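Local structure of O-phospho-L-seryl-tRNA:Cys-tRNA synthase (Methanocaldococcus jannaschii DSM 2661, 5X6B) at residues His201-Leu209 / Leu339-Lys350. The protein probably converts O-phosphoseryl-tRNA(Cys) to cysteinyl-tRNA(Cys), using pyridoxal phosphate carried on a lysine, in tRNA-dependent cysteine synthesis. Residues are numbered along the deposited sequence; the frame is centred on the assembly and turned at random.
Sequences HVDGEYGNL and LGIKPKEHDLIK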
loop_
_atom_site.group_PDB
_atom_site.type_symbol
_atom_site.label_atom_id
_atom_site.label_comp_id
_atom_site.label_asym_id
_atom_site.label_seq_id
_atom_site.Cartn_x
_atom_site.Cartn_y
_atom_site.Cartn_z
ATOM N N HIS B 201 -17.269 4.593 -18.087
ATOM C CA HIS B 201 -16.412 4.691 -19.272
ATOM C C HIS B 201 -16.159 3.333 -19.921
ATOM O O HIS B 201 -16.201 3.205 -21.144
ATOM C CB HIS B 201 -15.083 5.346 -18.913
ATOM C CG HIS B 201 -14.356 5.910 -20.090
ATOM N ND1 HIS B 201 -13.104 6.477 -19.990
ATOM C CD2 HIS B 201 -14.706 6.001 -21.394
ATOM C CE1 HIS B 201 -12.712 6.889 -21.183
ATOM N NE2 HIS B 201 -13.668 6.613 -22.052
ATOM N N VAL B 202 -15.886 2.332 -19.090
ATOM C CA VAL B 202 -15.912 0.938 -19.512
ATOM C C VAL B 202 -16.675 0.144 -18.454
ATOM O O VAL B 202 -16.292 0.127 -17.283
ATOM C CB VAL B 202 -14.486 0.351 -19.708
ATOM C CG1 VAL B 202 -14.525 -1.169 -19.733
ATOM C CG2 VAL B 202 -13.861 0.870 -20.988
ATOM N N ASP B 203 -17.772 -0.490 -18.856
ATOM C CA ASP B 203 -18.539 -1.302 -17.921
ATOM C C ASP B 203 -17.765 -2.553 -17.545
ATOM O O ASP B 203 -16.879 -2.987 -18.282
ATOM C CB ASP B 203 -19.895 -1.697 -18.497
ATOM C CG ASP B 203 -19.771 -2.477 -19.784
ATOM O OD1 ASP B 203 -19.095 -1.990 -20.722
ATOM O OD2 ASP B 203 -20.319 -3.598 -19.839
ATOM N N GLY B 204 -18.126 -3.140 -16.409
ATOM C CA GLY B 204 -17.428 -4.295 -15.883
ATOM C C GLY B 204 -18.105 -5.614 -16.180
ATOM O O GLY B 204 -17.753 -6.643 -15.605
ATOM N N GLU B 205 -19.080 -5.595 -17.079
ATOM C CA GLU B 205 -19.752 -6.830 -17.467
ATOM C C GLU B 205 -19.382 -7.232 -18.890
ATOM O O GLU B 205 -19.306 -8.414 -19.211
ATOM C CB GLU B 205 -21.270 -6.688 -17.338
ATOM C CG GLU B 205 -22.038 -7.990 -17.544
ATOM C CD GLU B 205 -21.743 -9.029 -16.473
ATOM O OE1 GLU B 205 -21.281 -8.653 -15.375
ATOM O OE2 GLU B 205 -21.975 -10.226 -16.733
ATOM N N TYR B 206 -19.140 -6.241 -19.740
ATOM C CA TYR B 206 -18.875 -6.510 -21.144
ATOM C C TYR B 206 -17.567 -5.876 -21.595
ATOM O O TYR B 206 -16.969 -6.306 -22.577
ATOM C CB TYR B 206 -20.041 -6.012 -22.009
ATOM C CG TYR B 206 -21.363 -6.661 -21.652
ATOM C CD1 TYR B 206 -21.630 -7.973 -22.019
ATOM C CD2 TYR B 206 -22.337 -5.967 -20.942
ATOM C CE1 TYR B 206 -22.825 -8.578 -21.692
ATOM C CE2 TYR B 206 -23.542 -6.567 -20.609
ATOM C CZ TYR B 206 -23.777 -7.873 -20.989
ATOM O OH TYR B 206 -24.964 -8.490 -20.670
ATOM N N GLY B 207 -17.123 -4.858 -20.869
ATOM C CA GLY B 207 -15.877 -4.193 -21.198
ATOM C C GLY B 207 -15.987 -3.354 -22.454
ATOM O O GLY B 207 -15.052 -3.292 -23.252
ATOM N N ASN B 208 -17.139 -2.716 -22.633
ATOM C CA ASN B 208 -17.355 -1.817 -23.759
ATOM C C ASN B 208 -16.853 -0.412 -23.467
ATOM O O ASN B 208 -17.226 0.195 -22.467
ATOM C CB ASN B 208 -18.837 -1.755 -24.128
ATOM C CG ASN B 208 -19.346 -3.046 -24.719
ATOM O OD1 ASN B 208 -18.589 -3.801 -25.333
ATOM N ND2 ASN B 208 -20.636 -3.311 -24.539
ATOM N N LEU B 209 -16.003 0.098 -24.348
ATOM C CA LEU B 209 -15.569 1.484 -24.274
ATOM C C LEU B 209 -16.697 2.393 -24.780
ATOM O O LEU B 209 -17.540 1.969 -25.575
ATOM C CB LEU B 209 -14.287 1.677 -25.086
ATOM C CG LEU B 209 -13.610 3.047 -25.110
ATOM C CD1 LEU B 209 -13.323 3.540 -23.699
ATOM C CD2 LEU B 209 -12.335 2.962 -25.918
ATOM N N LEU B 339 -19.048 -11.615 -26.377
ATOM C CA LEU B 339 -20.167 -10.708 -26.198
ATOM C C LEU B 339 -19.642 -9.287 -26.200
ATOM O O LEU B 339 -18.435 -9.065 -26.111
ATOM C CB LEU B 339 -20.920 -11.014 -24.903
ATOM C CG LEU B 339 -21.608 -12.380 -24.906
ATOM C CD1 LEU B 339 -22.343 -12.632 -23.599
ATOM C CD2 LEU B 339 -22.546 -12.491 -26.102
ATOM N N GLY B 340 -20.546 -8.324 -26.318
ATOM C CA GLY B 340 -20.149 -6.933 -26.306
ATOM C C GLY B 340 -19.713 -6.450 -27.671
ATOM O O GLY B 340 -19.753 -7.189 -28.657
ATOM N N ILE B 341 -19.296 -5.192 -27.720
ATOM C CA ILE B 341 -18.806 -4.573 -28.942
ATOM C C ILE B 341 -17.594 -5.299 -29.540
ATOM O O ILE B 341 -16.605 -5.553 -28.849
ATOM C CB ILE B 341 -18.434 -3.098 -28.674
ATOM C CG1 ILE B 341 -19.685 -2.303 -28.287
ATOM C CG2 ILE B 341 -17.723 -2.485 -29.874
ATOM C CD1 ILE B 341 -19.428 -0.839 -27.963
ATOM N N LYS B 342 -17.686 -5.637 -30.827
ATOM C CA LYS B 342 -16.553 -6.175 -31.582
ATOM C C LYS B 342 -15.999 -5.128 -32.546
ATOM O O LYS B 342 -16.762 -4.419 -33.199
ATOM C CB LYS B 342 -16.957 -7.422 -32.366
ATOM C CG LYS B 342 -17.283 -8.635 -31.525
ATOM C CD LYS B 342 -17.649 -9.821 -32.409
ATOM C CE LYS B 342 -18.006 -11.048 -31.580
ATOM N NZ LYS B 342 -18.587 -12.140 -32.412
ATOM N N PRO B 343 -14.665 -5.026 -32.644
ATOM C CA PRO B 343 -13.680 -5.790 -31.874
ATOM C C PRO B 343 -13.410 -5.167 -30.507
ATOM O O PRO B 343 -13.768 -4.009 -30.286
ATOM C CB PRO B 343 -12.436 -5.720 -32.753
ATOM C CG PRO B 343 -12.548 -4.384 -33.406
ATOM C CD PRO B 343 -14.019 -4.163 -33.650
ATOM N N LYS B 344 -12.780 -5.922 -29.613
ATOM C CA LYS B 344 -12.499 -5.440 -28.266
ATOM C C LYS B 344 -11.625 -4.195 -28.275
ATOM O O LYS B 344 -10.573 -4.168 -28.910
ATOM C CB LYS B 344 -11.825 -6.530 -27.433
ATOM C CG LYS B 344 -12.723 -7.699 -27.063
ATOM C CD LYS B 344 -13.969 -7.247 -26.315
ATOM C CE LYS B 344 -13.641 -6.503 -25.030
ATOM N NZ LYS B 344 -14.882 -6.179 -24.261
ATOM N N GLU B 345 -12.081 -3.157 -27.580
ATOM C CA GLU B 345 -11.257 -1.982 -27.333
ATOM C C GLU B 345 -10.950 -1.927 -25.839
ATOM O O GLU B 345 -10.609 -0.879 -25.292
ATOM C CB GLU B 345 -11.953 -0.703 -27.806
ATOM C CG GLU B 345 -11.460 -0.186 -29.159
ATOM C CD GLU B 345 -9.975 0.145 -29.174
ATOM O OE1 GLU B 345 -9.473 0.712 -28.178
ATOM O OE2 GLU B 345 -9.309 -0.170 -30.184
ATOM N N HIS B 346 -11.078 -3.084 -25.194
ATOM C CA HIS B 346 -10.723 -3.255 -23.791
ATOM C C HIS B 346 -10.347 -4.716 -23.567
ATOM O O HIS B 346 -10.672 -5.573 -24.384
ATOM C CB HIS B 346 -11.880 -2.843 -22.880
ATOM C CG HIS B 346 -11.518 -2.767 -21.426
ATOM N ND1 HIS B 346 -11.737 -3.811 -20.551
ATOM C CD2 HIS B 346 -10.978 -1.767 -20.694
ATOM C CE1 HIS B 346 -11.343 -3.455 -19.341
ATOM N NE2 HIS B 346 -10.879 -2.220 -19.396
ATOM N N ASP B 347 -9.672 -4.999 -22.458
ATOM C CA ASP B 347 -9.148 -6.340 -22.194
ATOM C C ASP B 347 -10.147 -7.267 -21.497
ATOM O O ASP B 347 -9.941 -8.479 -21.441
ATOM C CB ASP B 347 -7.876 -6.224 -21.361
ATOM C CG ASP B 347 -8.095 -5.433 -20.088
ATOM O OD1 ASP B 347 -8.770 -5.949 -19.174
ATOM O OD2 ASP B 347 -7.647 -4.264 -20.019
ATOM N N LEU B 348 -11.227 -6.705 -20.963
ATOM C CA LEU B 348 -12.230 -7.524 -20.296
ATOM C C LEU B 348 -13.071 -8.241 -21.343
ATOM O O LEU B 348 -13.792 -7.607 -22.109
ATOM C CB LEU B 348 -13.114 -6.669 -19.381
ATOM C CG LEU B 348 -13.947 -7.346 -18.281
ATOM C CD1 LEU B 348 -14.514 -6.293 -17.342
ATOM C CD2 LEU B 348 -15.073 -8.223 -18.818
ATOM N N ILE B 349 -12.996 -9.566 -21.362
ATOM C CA ILE B 349 -13.756 -10.342 -22.331
ATOM C C ILE B 349 -14.874 -11.140 -21.676
ATOM O O ILE B 349 -14.654 -11.828 -20.678
ATOM C CB ILE B 349 -12.852 -11.325 -23.101
ATOM C CG1 ILE B 349 -11.615 -10.617 -23.651
ATOM C CG2 ILE B 349 -13.623 -11.991 -24.224
ATOM C CD1 ILE B 349 -10.605 -11.575 -24.256
ATOM N N LYS B 350 -16.071 -11.056 -22.247
ATOM C CA LYS B 350 -17.163 -11.924 -21.827
ATOM C C LYS B 350 -17.588 -12.851 -22.964
ATOM O O LYS B 350 -18.095 -12.402 -23.994
ATOM C CB LYS B 350 -18.355 -11.104 -21.341
ATOM C CG LYS B 350 -19.478 -11.953 -20.762
ATOM C CD LYS B 350 -20.593 -11.083 -20.208
ATOM C CE LYS B 350 -21.682 -11.913 -19.561
ATOM N NZ LYS B 350 -22.764 -11.054 -19.007
#
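Lys350 and Glu205 form a salt bridge, NZ to OE2 at 2.5 Å, in which the carboxylate offers its anti lone pair. The lysine, extended beyond CG, runs obliquely past the CD1-CE1 side of the Tyr206 ring, NZ 3.7 Å from CE1. Glu205 CG lies over one face of that ring, which also stacks with Tyr173, so a broad, flat residue suits the place. The backbone N of Ile341 donates to Asn208 OD1 at 2.9 Å, from 32° off the carbonyl plane, while the other end of the amide, ND2, donates to Thr172 O; an asparagine can serve both. Buried Lys344, bent at chi2 and chi3, brings its ammonium to Leu348 O within its own segment and, by a weak bond of 3.1 Å, to Gly207 O. Gly207 has positive phi, and a CB there would strike Leu348 O. Asp203 shapes the loop from inside: OD2 takes the N-H of Tyr206, an Asx motif, and OD1 that of Asn208.

Val202 CG1 sits almost on the normal of the His346 ring, a CH-pi contact 3.7 Å from the centroid. CG anti to the backbone N (chi1 -170°) carries this ring to Val202; a histidine suits because ND1 accepts the Leu348 N-H while NE2 hydrogen-bonds Tyr232 O. Replacing it by an alanine is likely to leave both groups without these mates and open a gap beside Val202. Leu348 CD1 rests on Gly204, Ile341 CG1 lies against the Asn208 amide, and Leu209 CD2 touches Glu345 CB, whose carboxylate pairs with Arg325. Thus the loop leaving strand 194-200 of the seven-stranded sheet packs against 339-350, a loop running into strand 349-352 of a small antiparallel sheet, consistent with the large-small domain interface of a fold-type I pyridoxal phosphate enzyme.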